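PDB 6M6U: mRNA nuclease HepT from Shewanella oneidensis MR-1, which cleaves mRNA, probably as an endonuclease, as the growth-arresting toxin of a type VII toxin-antitoxin system, and is neutralised mostly through tri-AMPylation by its antitoxin MntA. Local coordinates for residues K92-G95 with L96-A100; I40-L43 with Q44-C47. One frame throughout, in Å; residues are numbered along the deposited sequence.

Each interaction is a short continuous run of about two turns within a longer helix of an all-helical HepT-like fold. Interaction 2 comes first along the chain, in helix 33-60. Interaction 1 follows in helix 84-102. Their centres lie about 10 Å apart, and the two helices pack directly on each other. A100 CB meets I40 CG2 at 3.6 Å, and R97 CG rests on Q44 CB at 4.0 Å. Interaction 1 holds R97 and N98 of the RX(4)HXY motif. Q44 and C47 of interaction 2 pack against R97, and interaction 2 also faces a second copy of the toxin. The pair therefore joins the probable catalytic site to the toxin-toxin interface.

Interaction 1: residues K92-G95 with L96-A100; sequences KMVG and LRNIA
V94 CG1 lies over one face of the R97 guanidinium. It sits 3.8 Å above the plane, offset toward the rim, with NH1 its nearest atom. At the edge of the same group is N98 OD1. R97 NH1 donates to this oxygen at 2.8 Å, with an N-H...O angle of 153°. The bond runs close to the guanidinium plane.

The shape of R97 explains this position. CG is anti to the backbone N (chi1 166°), and the chain then bends at chi2 and chi3, which brings the guanidinium alongside V94. The two side chains lie side by side and point the same way. V94 turns CG1 anti to its own N, on the side where R97 lies. The other terminal nitrogen, NH2, forms a salt bridge with E48 of helix 33-60. R97 is thus gripped at both terminal nitrogens, which should limit rotation of its head.

The backbone beneath is regular helix. R97 N bonds to M93 O at 2.8 Å, and N98 N to V94 O at 2.9 Å. G95 O accepts from I99 N at 3.2 Å, a longer bond. Farther out, A100 O takes a hydrogen bond from R45 of the second subunit, and H113 of the MntA chain packs on R97.

R97 opens the RX(4)HXY motif of HepT and is an active-site residue by similarity. N98 stands close to H102, the other such residue. This end of helix 84-102 thus carries R97, the first residue of the motif, with H102 further along the same helix in the probable ribonuclease site.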
# COMPACT_ATOMS: atom_id res chain seq x y z
N LYS B 92 33.21 -1.54 37.94
CA LYS B 92 33.41 -0.18 38.43
C LYS B 92 34.54 0.53 37.68
O LYS B 92 34.56 1.77 37.64
CB LYS B 92 33.66 -0.17 39.95
CG LYS B 92 34.62 -1.20 40.50
CD LYS B 92 34.50 -1.28 42.03
CE LYS B 92 34.39 0.10 42.66
NZ LYS B 92 35.72 0.77 42.74
N MET B 93 35.45 -0.22 37.06
CA MET B 93 36.36 0.37 36.08
C MET B 93 35.58 1.05 34.96
O MET B 93 35.84 2.21 34.61
CB MET B 93 37.28 -0.69 35.50
CG MET B 93 38.37 -1.15 36.42
SD MET B 93 39.80 -0.05 36.29
CE MET B 93 41.12 -1.22 36.57
N VAL B 94 34.62 0.33 34.36
CA VAL B 94 33.78 0.90 33.31
C VAL B 94 33.09 2.16 33.80
O VAL B 94 33.04 3.18 33.10
CB VAL B 94 32.76 -0.15 32.82
CG1 VAL B 94 31.88 0.45 31.73
CG2 VAL B 94 33.47 -1.40 32.31
N GLY B 95 32.54 2.11 35.02
CA GLY B 95 31.89 3.29 35.57
C GLY B 95 32.83 4.47 35.70
O GLY B 95 32.45 5.61 35.43
N LEU B 96 34.07 4.21 36.12
CA LEU B 96 35.06 5.27 36.19
C LEU B 96 35.40 5.80 34.80
O LEU B 96 35.57 7.01 34.62
CB LEU B 96 36.32 4.77 36.89
CG LEU B 96 37.43 5.82 37.03
CD1 LEU B 96 36.93 7.02 37.84
CD2 LEU B 96 38.67 5.21 37.67
N ARG B 97 35.49 4.91 33.82
CA ARG B 97 35.72 5.34 32.44
C ARG B 97 34.63 6.31 31.99
O ARG B 97 34.93 7.37 31.44
CB ARG B 97 35.79 4.13 31.50
CG ARG B 97 35.70 4.50 30.02
CD ARG B 97 34.33 4.14 29.45
NE ARG B 97 34.35 2.84 28.80
CZ ARG B 97 33.26 2.17 28.43
NH1 ARG B 97 32.05 2.68 28.65
NH2 ARG B 97 33.37 0.99 27.83
N ASN B 98 33.37 5.95 32.24
CA ASN B 98 32.26 6.81 31.84
C ASN B 98 32.38 8.20 32.45
O ASN B 98 32.14 9.21 31.78
CB ASN B 98 30.92 6.18 32.22
CG ASN B 98 30.60 4.94 31.40
OD1 ASN B 98 31.18 4.72 30.33
ND2 ASN B 98 29.65 4.14 31.88
N ILE B 99 32.75 8.27 33.73
CA ILE B 99 32.91 9.57 34.38
C ILE B 99 34.11 10.30 33.78
O ILE B 99 34.01 11.46 33.37
CB ILE B 99 33.06 9.41 35.90
CG1 ILE B 99 31.79 8.79 36.50
CG2 ILE B 99 33.35 10.76 36.56
CD1 ILE B 99 31.90 8.50 37.99
N ALA B 100 35.26 9.62 33.73
CA ALA B 100 36.48 10.25 33.24
C ALA B 100 36.30 10.80 31.83
O ALA B 100 36.75 11.92 31.53
CB ALA B 100 37.64 9.25 33.28

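Interaction 2: residues I40-L43 with Q44-C47; sequences ILNL and QRCC
L41 CD2 sits over the centre of one face of the R45 guanidinium, 3.3 Å from CZ. The leucine and arginine cross at a slant, so a methyl meets the flat group from above. On L41, a chi1 of -176° swings CG and CD2 outward to the spot that the R45 head reaches. R45, extended from CG to NE, reaches back toward L41 and lays its guanidinium against CD2. N42 OD1 is near the guanidinium plane, at the edge, a polar neighbour 3.9 Å from R45 NH1 rather than a bonded partner. The N42 amide and R45 guanidinium planes are 72° apart. L41 CD1 also touches Q44 NE2 at 3.9 Å.

Backbone bonds set this spacing. Q44 N reaches I40 O at 3.0 Å, and R45 N reaches L41 O at 2.9 Å. C46 N meets N42 O from above the carbonyl plane.

Further partners meet the polar ends. N42 ND2 bonds to S38 O. Q44 NE2 bonds to Q44 OE1 of the second subunit. R45 NH1 makes a long, weak ion pair with D37 of that subunit, and R45 packs on its Y104.

Hydrocarbon on one face leaves the guanidinium edges for polar partners. The buried R45 charge is probably offset in part by D37 of the second subunit.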
# COMPACT_ATOMS: atom_id res chain seq x y z
N ILE B 40 43.46 8.63 30.82
CA ILE B 40 42.04 8.34 30.71
C ILE B 40 41.73 7.61 29.41
O ILE B 40 40.94 6.66 29.39
CB ILE B 40 41.22 9.64 30.85
CG1 ILE B 40 41.27 10.13 32.30
CG2 ILE B 40 39.79 9.44 30.38
CD1 ILE B 40 40.69 11.52 32.50
N LEU B 41 42.37 8.01 28.31
CA LEU B 41 42.10 7.37 27.03
C LEU B 41 42.59 5.93 27.02
O LEU B 41 41.91 5.03 26.52
CB LEU B 41 42.74 8.17 25.89
CG LEU B 41 42.40 7.59 24.51
CD1 LEU B 41 41.06 8.12 24.01
CD2 LEU B 41 43.49 7.88 23.50
N ASN B 42 43.79 5.69 27.57
CA ASN B 42 44.29 4.32 27.60
C ASN B 42 43.55 3.46 28.62
O ASN B 42 43.50 2.24 28.46
CB ASN B 42 45.79 4.33 27.88
CG ASN B 42 46.61 4.68 26.64
OD1 ASN B 42 46.67 3.90 25.68
ND2 ASN B 42 47.23 5.86 26.65
N LEU B 43 42.96 4.06 29.66
CA LEU B 43 42.03 3.31 30.50
C LEU B 43 40.80 2.88 29.69
O LEU B 43 40.37 1.72 29.77
CB LEU B 43 41.60 4.14 31.70
CG LEU B 43 42.53 4.06 32.92
CD1 LEU B 43 42.06 5.01 34.02
CD2 LEU B 43 42.61 2.63 33.42
N GLN B 44 40.24 3.81 28.91
CA GLN B 44 39.10 3.48 28.06
C GLN B 44 39.43 2.34 27.11
O GLN B 44 38.65 1.40 26.95
CB GLN B 44 38.66 4.72 27.29
CG GLN B 44 37.64 4.44 26.20
CD GLN B 44 37.16 5.71 25.54
OE1 GLN B 44 36.25 6.36 26.03
NE2 GLN B 44 37.78 6.07 24.42
N ARG B 45 40.59 2.42 26.45
CA ARG B 45 41.00 1.37 25.53
C ARG B 45 41.16 0.04 26.24
O ARG B 45 40.78 -1.01 25.71
CB ARG B 45 42.30 1.77 24.83
CG ARG B 45 42.14 2.95 23.88
CD ARG B 45 43.46 3.51 23.42
NE ARG B 45 43.26 4.39 22.26
CZ ARG B 45 44.20 5.19 21.73
NH1 ARG B 45 45.41 5.22 22.26
NH2 ARG B 45 43.90 5.93 20.67
N CYS B 46 41.72 0.06 27.46
CA CYS B 46 41.77 -1.16 28.27
C CYS B 46 40.37 -1.69 28.55
O CYS B 46 40.13 -2.90 28.45
CB CYS B 46 42.50 -0.89 29.59
SG CYS B 46 44.29 -0.77 29.46
N CYS B 47 39.44 -0.81 28.91
CA CYS B 47 38.08 -1.25 29.21
C CYS B 47 37.41 -1.82 27.97
O CYS B 47 36.75 -2.86 28.04
CB CYS B 47 37.26 -0.09 29.77
SG CYS B 47 37.68 0.38 31.46